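Local atomic coordinates of sigma-54 interaction domain protein (Enterococcus faecalis, PDB entry 3GDW), a protein that probably acts as a sigma-54-dependent transcription activator that binds ATP and DNA, represented here by its phosphotransferase-system IIA domain. Residues H12-S18 and A35-P39; L27-G33 and L102-A108; V55-K59 and L82-I88; I66-M72 and T90-T96. Where two conformers were deposited one is given. Residues are numbered along the deposited sequence.

Interaction 1 of 4, residues H12-S18 and A35-P39; sequences HGDSTAS and AMNMP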
# COMPACT_ATOMS: atom_id res chain seq x y z
N HIS B 12 2.28 5.10 -8.09
CA HIS B 12 2.56 4.56 -9.41
C HIS B 12 1.40 3.66 -9.85
O HIS B 12 0.85 2.92 -9.03
CB HIS B 12 3.83 3.71 -9.35
CG HIS B 12 5.06 4.50 -9.07
ND1 HIS B 12 5.25 5.18 -7.88
CD2 HIS B 12 6.19 4.69 -9.80
CE1 HIS B 12 6.44 5.77 -7.90
NE2 HIS B 12 7.02 5.49 -9.06
N GLY B 13 1.06 3.69 -11.14
CA GLY B 13 0.08 2.76 -11.68
C GLY B 13 -1.19 3.50 -12.02
O GLY B 13 -1.27 4.70 -11.79
N ASP B 14 -2.18 2.78 -12.56
CA ASP B 14 -3.37 3.41 -13.11
C ASP B 14 -4.42 3.86 -12.10
O ASP B 14 -5.12 4.84 -12.36
CB ASP B 14 -4.04 2.50 -14.16
CG ASP B 14 -3.18 2.34 -15.42
OD1 ASP B 14 -2.29 3.17 -15.68
OD2 ASP B 14 -3.42 1.38 -16.17
N SER B 15 -4.59 3.12 -10.99
CA SER B 15 -5.70 3.38 -10.08
C SER B 15 -5.46 2.98 -8.62
O SER B 15 -6.40 2.92 -7.83
CB SER B 15 -6.98 2.68 -10.57
OG SER B 15 -6.85 1.27 -10.46
N THR B 16 -4.21 2.75 -8.25
CA THR B 16 -3.91 2.39 -6.86
C THR B 16 -4.26 3.51 -5.91
O THR B 16 -4.98 3.28 -4.92
CB THR B 16 -2.45 2.02 -6.66
OG1 THR B 16 -2.10 1.07 -7.66
CG2 THR B 16 -2.25 1.39 -5.27
N ALA B 17 -3.76 4.71 -6.19
CA ALA B 17 -4.02 5.85 -5.30
C ALA B 17 -5.52 6.13 -5.20
O ALA B 17 -6.05 6.31 -4.07
CB ALA B 17 -3.25 7.12 -5.76
N SER B 18 -6.21 6.19 -6.35
CA SER B 18 -7.62 6.56 -6.36
C SER B 18 -8.51 5.49 -5.72
O SER B 18 -9.45 5.81 -5.02
CB SER B 18 -8.11 6.92 -7.78
OG SER B 18 -7.76 5.91 -8.73
N ALA B 35 -6.66 12.08 -4.83
CA ALA B 35 -5.74 11.04 -5.34
C ALA B 35 -5.27 11.35 -6.76
O ALA B 35 -6.04 11.87 -7.58
CB ALA B 35 -6.39 9.66 -5.27
N MSE B 36 -4.01 11.01 -7.06
CA MSE B 36 -3.49 11.20 -8.42
C MSE B 36 -2.70 9.97 -8.73
O MSE B 36 -1.85 9.58 -7.94
CB MSE B 36 -2.54 12.40 -8.46
CG MSE B 36 -3.06 13.62 -7.69
SE MSE B 36 -2.12 15.23 -8.23
CE MSE B 36 -3.71 16.36 -8.37
N ASN B 37 -2.93 9.39 -9.90
CA ASN B 37 -2.27 8.15 -10.29
C ASN B 37 -1.21 8.50 -11.29
O ASN B 37 -1.48 9.27 -12.21
CB ASN B 37 -3.27 7.17 -10.91
CG ASN B 37 -4.42 6.83 -9.97
OD1 ASN B 37 -4.22 6.22 -8.91
ND2 ASN B 37 -5.61 7.28 -10.32
N MSE B 38 -0.01 7.96 -11.13
CA MSE B 38 1.04 8.20 -12.12
C MSE B 38 1.21 6.95 -12.97
O MSE B 38 1.86 5.99 -12.53
CB MSE B 38 2.37 8.55 -11.46
CG MSE B 38 3.43 9.00 -12.49
SE MSE B 38 5.06 9.56 -11.58
CE MSE B 38 5.71 7.78 -11.14
N PRO B 39 0.65 6.97 -14.20
CA PRO B 39 0.77 5.76 -14.98
C PRO B 39 2.21 5.61 -15.46
O PRO B 39 3.02 6.55 -15.38
CB PRO B 39 -0.23 5.98 -16.14
CG PRO B 39 -0.28 7.49 -16.32
CD PRO B 39 -0.15 8.01 -14.89
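At the end of strand 6-12, His-12 pairs in parallel with Met-38 of strand 34-38, their CA atoms 4.8 Å apart. The pairing ends with Gly-13 N donating to Met-38 O at 2.8 Å. The chain then turns into the helix that begins at Thr-16, bringing Ser-18 CA within 5.0 Å of Ala-35 CA. Gly-13 has phi 110° and psi 179°, where a CB would collide with the preceding carbonyl. Here strand gives way to helix in the beta-alpha-beta unit 6-12, 16-28, 34-38; in mannose-type IIA domains the phosphorylated histidine lies at the C-terminal end of the first strand, a position consistent with that of His-12. Asn-37 suits the gap beside the helix because its amide both accepts and donates: OD1 takes Ser-18 N at 3.2 Å, while ND2 gives to Ser-18 OG at 3.0 Å. Compact Ala-17 and Ala-35 allow close approach, CB to CB 4.1 Å. The methyl CE of selenomethionine Met-38 lies over the His-12 ring, 3.6 Å from its centroid, a CH-pi contact.

Interaction 2 of 4, residues L27-G33 and L102-A108; sequences LLGTSIG and LEAIRMA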
# COMPACT_ATOMS: atom_id res chain seq x y z
N LEU B 27 -15.53 4.15 3.54
CA LEU B 27 -15.54 3.73 4.94
C LEU B 27 -15.87 4.87 5.90
O LEU B 27 -16.57 4.66 6.86
CB LEU B 27 -14.22 3.04 5.37
CG LEU B 27 -14.03 1.66 4.74
CD1 LEU B 27 -12.62 1.14 5.04
CD2 LEU B 27 -15.12 0.67 5.20
N LEU B 28 -15.38 6.08 5.62
CA LEU B 28 -15.60 7.23 6.51
C LEU B 28 -16.82 8.09 6.18
O LEU B 28 -17.19 8.97 6.97
CB LEU B 28 -14.38 8.16 6.51
CG LEU B 28 -13.08 7.59 7.04
CD1 LEU B 28 -11.92 8.52 6.73
CD2 LEU B 28 -13.21 7.31 8.55
N GLY B 29 -17.44 7.89 5.02
CA GLY B 29 -18.51 8.79 4.57
C GLY B 29 -18.08 10.24 4.34
O GLY B 29 -18.83 11.16 4.61
N THR B 30 -16.86 10.43 3.83
CA THR B 30 -16.35 11.77 3.52
C THR B 30 -15.86 11.82 2.07
O THR B 30 -15.54 10.78 1.49
CB THR B 30 -15.18 12.16 4.47
OG1 THR B 30 -14.78 13.51 4.22
CG2 THR B 30 -13.99 11.25 4.25
N SER B 31 -15.79 13.01 1.49
CA SER B 31 -15.20 13.11 0.16
C SER B 31 -13.92 13.95 0.14
O SER B 31 -13.44 14.35 -0.93
CB SER B 31 -16.23 13.57 -0.89
OG SER B 31 -16.92 14.70 -0.42
N ILE B 32 -13.33 14.16 1.31
CA ILE B 32 -12.09 14.94 1.38
C ILE B 32 -10.87 14.08 0.96
O ILE B 32 -10.92 12.86 1.00
CB ILE B 32 -11.88 15.61 2.76
CG1 ILE B 32 -11.54 14.57 3.82
CG2 ILE B 32 -13.12 16.45 3.17
CD1 ILE B 32 -10.42 15.00 4.68
N GLY B 33 -9.78 14.73 0.58
CA GLY B 33 -8.60 14.02 0.08
C GLY B 33 -8.60 14.03 -1.44
O GLY B 33 -9.65 14.10 -2.07
N LEU B 102 -6.69 5.68 5.16
CA LEU B 102 -7.85 5.74 6.04
C LEU B 102 -7.58 6.58 7.29
O LEU B 102 -8.36 7.46 7.61
CB LEU B 102 -8.29 4.33 6.43
CG LEU B 102 -9.51 4.17 7.36
CD1 LEU B 102 -10.69 4.87 6.75
CD2 LEU B 102 -9.83 2.71 7.50
N GLU B 103 -6.49 6.29 7.98
CA GLU B 103 -6.13 7.01 9.19
C GLU B 103 -5.83 8.50 8.93
O GLU B 103 -6.23 9.35 9.72
CB GLU B 103 -5.00 6.28 9.95
CG GLU B 103 -5.50 4.90 10.43
CD GLU B 103 -4.47 3.97 11.06
OE1 GLU B 103 -3.41 3.66 10.46
OE2 GLU B 103 -4.78 3.48 12.16
N ALA B 104 -5.17 8.80 7.81
CA ALA B 104 -4.87 10.19 7.45
C ALA B 104 -6.14 11.00 7.18
O ALA B 104 -6.30 12.09 7.71
CB ALA B 104 -3.97 10.22 6.23
N ILE B 105 -7.02 10.46 6.36
CA ILE B 105 -8.27 11.17 6.03
C ILE B 105 -9.15 11.30 7.29
O ILE B 105 -9.73 12.37 7.54
CB ILE B 105 -9.01 10.46 4.86
CG1 ILE B 105 -8.12 10.45 3.60
CG2 ILE B 105 -10.33 11.12 4.55
CD1 ILE B 105 -7.96 11.78 2.90
N ARG B 106 -9.23 10.24 8.09
CA ARG B 106 -10.10 10.29 9.28
C ARG B 106 -9.65 11.43 10.19
O ARG B 106 -10.46 12.32 10.59
CB ARG B 106 -10.06 8.96 10.05
CG ARG B 106 -11.12 8.85 11.16
CD ARG B 106 -11.01 7.57 11.99
NE ARG B 106 -9.64 7.03 12.06
CZ ARG B 106 -8.69 7.45 12.89
NH1 ARG B 106 -8.93 8.45 13.74
NH2 ARG B 106 -7.50 6.88 12.87
N MSE B 107 -8.36 11.45 10.50
CA MSE B 107 -7.82 12.47 11.39
C MSE B 107 -7.89 13.86 10.78
O MSE B 107 -8.29 14.82 11.47
CB MSE B 107 -6.39 12.13 11.80
CG MSE B 107 -6.33 10.87 12.61
SE MSE B 107 -4.55 10.46 13.26
CE MSE B 107 -3.63 9.98 11.64
N ALA B 108 -7.53 13.99 9.50
CA ALA B 108 -7.66 15.27 8.80
C ALA B 108 -9.09 15.85 8.88
O ALA B 108 -9.28 17.05 9.21
CB ALA B 108 -7.20 15.15 7.36
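Leu-102 opens the contact from helix 98-109. Its CA-CB bond runs sideways, but a t rotamer at chi1 brings the methyls round to the end of helix 16-28, where CD1 lies 3.6 Å from Leu-28 CG and CD2 4.0 Å from Leu-27 CD1. Ala-104, on another side of the helix, rests on Leu-67 and Leu-69. The CA-CB bond of Ile-105 points toward the other segment. Its CG2 touches Leu-28 CD1, Thr-30 CG2 and Ile-32 CG1, each at 3.7 Å, so a beta-branched side chain is well used here. Its CD1 reaches Gly-33 CA, also at 3.7 Å; a side chain on Gly-33 would run into that methyl, and the backbone angles also call for glycine. Ile-105 meets Val-7 of strand 6-12 as well. Arg-106 contributes its aliphatic part, with CG 3.7 Å from Leu-28 CD2, while its guanidinium end leads away. Ala-108, small enough to let the loop come close, meets Ile-32 CD1 through its CB at 4.2 Å. No hydrogen bond crosses between the segments. Gly-29, with positive phi, ends helix 16-28 and turns the chain towards strand 34-38. The end of helix 16-28 and the loop after it pack on helix 98-109, on one face of the parallel sheet, as in the three-layer alpha/beta/alpha sandwich of mannose-type IIA domains.

Interaction 3 of 4, residues V55-K59 and L82-I88; sequences VITQK and LFEETGI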
# COMPACT_ATOMS: atom_id res chain seq x y z
N VAL B 55 -2.35 22.34 -5.73
CA VAL B 55 -1.94 22.97 -4.49
C VAL B 55 -2.01 24.50 -4.62
O VAL B 55 -2.59 25.18 -3.76
CB VAL B 55 -0.53 22.47 -4.05
CG1 VAL B 55 0.08 23.39 -3.00
CG2 VAL B 55 -0.63 21.05 -3.50
N ILE B 56 -1.46 25.04 -5.71
CA ILE B 56 -1.40 26.50 -5.93
C ILE B 56 -2.79 27.13 -5.98
O ILE B 56 -3.03 28.19 -5.38
CB ILE B 56 -0.54 26.86 -7.18
CG1 ILE B 56 0.95 26.76 -6.83
CG2 ILE B 56 -0.93 28.25 -7.73
CD1 ILE B 56 1.94 27.28 -7.89
N THR B 57 -3.71 26.47 -6.68
CA THR B 57 -5.11 26.86 -6.75
C THR B 57 -5.73 26.97 -5.36
O THR B 57 -6.35 27.97 -5.03
CB THR B 57 -5.92 25.82 -7.56
OG1 THR B 57 -5.47 25.85 -8.93
CG2 THR B 57 -7.41 26.12 -7.51
N GLN B 58 -5.56 25.93 -4.56
CA GLN B 58 -6.24 25.81 -3.28
C GLN B 58 -5.43 26.35 -2.11
O GLN B 58 -5.74 26.06 -0.95
CB GLN B 58 -6.57 24.35 -3.02
CG GLN B 58 -7.19 23.63 -4.19
CD GLN B 58 -7.63 22.23 -3.80
OE1 GLN B 58 -6.95 21.53 -3.06
NE2 GLN B 58 -8.79 21.82 -4.31
N LYS B 59 -4.38 27.13 -2.40
CA LYS B 59 -3.48 27.64 -1.38
C LYS B 59 -4.20 28.12 -0.11
O LYS B 59 -3.82 27.74 1.01
CB LYS B 59 -2.60 28.76 -1.94
CG LYS B 59 -1.50 29.20 -0.98
CD LYS B 59 -0.62 30.27 -1.59
CE LYS B 59 0.74 30.30 -0.91
NZ LYS B 59 1.65 29.24 -1.43
N LEU B 82 7.30 21.08 -2.82
CA LEU B 82 6.11 21.91 -2.64
C LEU B 82 6.31 22.96 -1.57
O LEU B 82 5.87 24.10 -1.73
CB LEU B 82 4.91 21.06 -2.24
CG LEU B 82 3.91 20.44 -3.20
CD1 LEU B 82 2.81 19.78 -2.32
CD2 LEU B 82 3.30 21.45 -4.19
N PHE B 83 6.92 22.58 -0.45
CA PHE B 83 7.22 23.55 0.60
C PHE B 83 8.13 24.67 0.09
O PHE B 83 7.83 25.84 0.32
CB PHE B 83 7.85 22.90 1.84
CG PHE B 83 8.37 23.91 2.83
CD1 PHE B 83 7.48 24.65 3.61
CD2 PHE B 83 9.73 24.16 2.95
CE1 PHE B 83 7.94 25.60 4.51
CE2 PHE B 83 10.20 25.11 3.85
CZ PHE B 83 9.31 25.83 4.63
N GLU B 84 9.23 24.31 -0.58
CA GLU B 84 10.15 25.29 -1.16
C GLU B 84 9.43 26.22 -2.14
O GLU B 84 9.70 27.41 -2.15
CB GLU B 84 11.31 24.61 -1.91
CG GLU B 84 12.26 23.80 -1.05
CD GLU B 84 13.01 24.63 -0.04
OE1 GLU B 84 13.59 25.68 -0.40
OE2 GLU B 84 13.01 24.22 1.14
N GLU B 85 8.56 25.66 -2.98
CA GLU B 85 7.89 26.43 -4.05
C GLU B 85 6.71 27.28 -3.56
O GLU B 85 6.53 28.41 -4.00
CB GLU B 85 7.45 25.51 -5.20
CG GLU B 85 6.81 26.25 -6.39
CD GLU B 85 6.63 25.38 -7.64
OE1 GLU B 85 7.14 24.23 -7.67
OE2 GLU B 85 5.99 25.86 -8.61
N THR B 86 5.90 26.73 -2.66
CA THR B 86 4.68 27.41 -2.21
C THR B 86 4.80 27.96 -0.78
O THR B 86 4.03 28.83 -0.37
CB THR B 86 3.43 26.47 -2.24
OG1 THR B 86 3.52 25.55 -1.15
CG2 THR B 86 3.34 25.69 -3.54
N GLY B 87 5.74 27.43 0.00
CA GLY B 87 5.85 27.81 1.42
C GLY B 87 4.79 27.18 2.32
O GLY B 87 4.72 27.50 3.51
N ILE B 88 3.96 26.30 1.76
CA ILE B 88 2.97 25.56 2.55
C ILE B 88 3.68 24.40 3.24
O ILE B 88 4.39 23.63 2.59
CB ILE B 88 1.82 25.03 1.67
CG1 ILE B 88 1.05 26.17 1.00
CG2 ILE B 88 0.89 24.12 2.47
CD1 ILE B 88 0.19 27.00 1.96
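A lysine ammonium bonded to a backbone carbonyl at the end of a helix is the striking feature: Lys-59 NZ donates to Thr-86 O at 2.6 Å. The long, nearly extended side chain spans the gap that separates its backbone from helix 78-86. Thr-86 is also busy with its hydroxyl. OG1 donates to Leu-82 O at 2.8 Å and accepts from Ile-88 N at 3.0 Å, the latter an ST turn that carries the chain out of the helix past Gly-87, whose phi is positive. Beside these polar links the helix ends meet through methyl groups. Val-55 CG2 lies 3.9 Å from Leu-82 CD1 and Val-55 CG1 4.0 Å from Thr-86 CG2; threonine suits the place because its hydroxyl serves the turn while its methyl faces Val-55. Glu-85 forms a hydrogen bond to Tyr-48 and a salt bridge to Arg-52, both of helix 44-57. A cation such as Lys-59 is well placed at a helix C-terminus, where partially negative carbonyls are left without helical donors.

Interaction 4 of 4, residues I66-M72 and T90-T96; sequences ILLLTDM and TKAITMT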
# COMPACT_ATOMS: atom_id res chain seq x y z
N ILE B 66 -0.01 20.35 4.36
CA ILE B 66 -0.34 19.32 3.37
C ILE B 66 0.32 18.02 3.80
O ILE B 66 1.48 18.03 4.22
CB ILE B 66 0.24 19.72 1.98
CG1 ILE B 66 -0.48 20.96 1.42
CG2 ILE B 66 0.23 18.52 1.00
CD1 ILE B 66 0.22 21.59 0.18
N LEU B 67 -0.40 16.90 3.69
CA LEU B 67 0.22 15.61 3.84
C LEU B 67 0.21 14.84 2.50
O LEU B 67 -0.87 14.55 1.97
CB LEU B 67 -0.53 14.81 4.92
CG LEU B 67 -0.08 13.39 5.18
CD1 LEU B 67 1.33 13.39 5.84
CD2 LEU B 67 -1.11 12.67 6.05
N LEU B 68 1.40 14.55 1.98
CA LEU B 68 1.56 13.70 0.77
C LEU B 68 1.79 12.27 1.20
O LEU B 68 2.74 11.98 1.95
CB LEU B 68 2.78 14.13 -0.06
CG LEU B 68 2.81 15.58 -0.57
CD1 LEU B 68 3.95 15.75 -1.59
CD2 LEU B 68 1.47 16.00 -1.23
N LEU B 69 0.93 11.39 0.73
CA LEU B 69 1.04 9.96 0.96
C LEU B 69 1.43 9.33 -0.37
O LEU B 69 0.68 9.40 -1.34
CB LEU B 69 -0.33 9.44 1.42
CG LEU B 69 -0.84 9.99 2.76
CD1 LEU B 69 -2.20 9.37 3.08
CD2 LEU B 69 0.18 9.73 3.91
N THR B 70 2.62 8.73 -0.43
CA THR B 70 3.11 8.13 -1.66
C THR B 70 3.44 6.63 -1.47
O THR B 70 3.39 6.11 -0.35
CB THR B 70 4.40 8.87 -2.17
OG1 THR B 70 5.50 8.62 -1.27
CG2 THR B 70 4.14 10.38 -2.30
N ASP B 71 3.80 5.96 -2.56
CA ASP B 71 4.21 4.58 -2.47
C ASP B 71 5.74 4.43 -2.47
O ASP B 71 6.30 3.88 -1.51
CB ASP B 71 3.52 3.69 -3.54
CG ASP B 71 3.62 4.25 -4.98
OD1 ASP B 71 4.25 5.34 -5.22
OD2 ASP B 71 3.07 3.58 -5.88
N MSE B 72 6.42 4.87 -3.52
CA MSE B 72 7.85 4.60 -3.69
C MSE B 72 8.48 5.59 -4.68
O MSE B 72 7.81 6.51 -5.14
CB MSE B 72 8.03 3.16 -4.19
CG MSE B 72 7.26 2.91 -5.48
SE MSE B 72 7.50 1.19 -6.22
CE MSE B 72 9.46 1.19 -6.35
N THR B 90 4.54 20.97 4.50
CA THR B 90 4.22 19.66 3.90
C THR B 90 5.00 18.57 4.65
O THR B 90 6.14 18.79 5.04
CB THR B 90 4.54 19.67 2.38
OG1 THR B 90 3.94 20.82 1.79
CG2 THR B 90 4.03 18.43 1.67
N LYS B 91 4.34 17.45 4.94
CA LYS B 91 5.02 16.23 5.38
C LYS B 91 4.70 15.21 4.29
O LYS B 91 3.61 15.24 3.73
CB LYS B 91 4.49 15.74 6.75
CG LYS B 91 4.87 16.65 7.98
CD LYS B 91 6.04 16.09 8.74
CE LYS B 91 6.65 17.11 9.70
NZ LYS B 91 7.80 16.48 10.41
N ALA B 92 5.66 14.35 3.97
CA ALA B 92 5.49 13.29 2.98
C ALA B 92 5.78 11.91 3.61
O ALA B 92 6.74 11.74 4.36
CB ALA B 92 6.40 13.52 1.79
N ILE B 93 4.92 10.94 3.33
CA ILE B 93 5.08 9.60 3.89
C ILE B 93 5.04 8.58 2.76
O ILE B 93 4.07 8.55 2.00
CB ILE B 93 3.95 9.32 4.93
CG1 ILE B 93 4.18 10.20 6.17
CG2 ILE B 93 3.86 7.83 5.29
CD1 ILE B 93 3.04 10.20 7.17
N THR B 94 6.10 7.77 2.66
CA THR B 94 6.20 6.67 1.69
C THR B 94 5.56 5.37 2.20
O THR B 94 5.17 5.29 3.36
CB THR B 94 7.69 6.33 1.35
OG1 THR B 94 8.38 5.89 2.52
CG2 THR B 94 8.41 7.51 0.78
N MSE B 95 5.49 4.37 1.31
CA MSE B 95 5.05 3.01 1.67
C MSE B 95 3.59 3.03 2.14
O MSE B 95 3.19 2.24 2.98
CB MSE B 95 6.00 2.36 2.71
CG MSE B 95 7.46 2.31 2.30
SE MSE B 95 7.81 1.15 0.75
CE MSE B 95 8.94 2.38 -0.27
N THR B 96 2.82 3.98 1.62
CA THR B 96 1.44 4.17 2.06
C THR B 96 0.59 2.97 1.65
O THR B 96 0.72 2.47 0.55
CB THR B 96 0.84 5.46 1.48
OG1 THR B 96 1.63 6.58 1.89
CG2 THR B 96 -0.56 5.66 2.02
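Four backbone hydrogen bonds zip together these parallel strands, neighbours joined by a beta-alpha-beta crossover through helix 78-86. Lys-91 N gives to Ile-66 O (3.0 Å), Leu-68 N to Lys-91 O (2.9 Å), Ile-93 N to Leu-68 O (2.8 Å) and Thr-70 N to Ile-93 O (2.8 Å); the axes of the short segments make an angle of only 16°. Further along, Thr-70 O accepts twice, from Thr-96 N (3.0 Å) and Thr-96 OG1 (2.9 Å), threonine supplying both donors. Asp-71 O takes Met-95 N (3.0 Å) and Asp-71 OD1 takes Met-72 N (2.8 Å); OD2 accepts from His-12 N and bonds Thr-98 OG1 of the second subunit. Thr-70 OG1 bonds to Asn-76, Thr-90 OG1 to Ile-88 O, and Lys-91 makes a cation-pi contact with Tyr-118. Strand 66-70 lies between 90-93 and 6-12; helices 98-109 and 114-135 cover the buried face that suits apolar Leu-67, Leu-69 and Ile-93, while Ile-66, on the other face, meets helices 44-57 and 78-86.

The centre of interaction 4 lies about 4 Å from the centre of the chain, and this contact touches the other three. Towards interaction 1, 14 Å away between centres, His-12 N stands 2.8 Å from Asp-71 OD2, a probable hydrogen bond joining the ends of two adjacent strands at the place where relatives carry their phosphorylated histidine. Interaction 2 lies against one sheet face, Ala-104 CB 3.7 Å from Leu-69 CD1; interaction 3 meets the other, Ile-88 CG2 3.5 Å from Ile-66 CD1. These two stay about 8 Å apart at their nearest atoms. Interactions 1 and 2 share helix 16-28, their centres 18 Å apart, and interactions 1 and 4 both reach the second subunit.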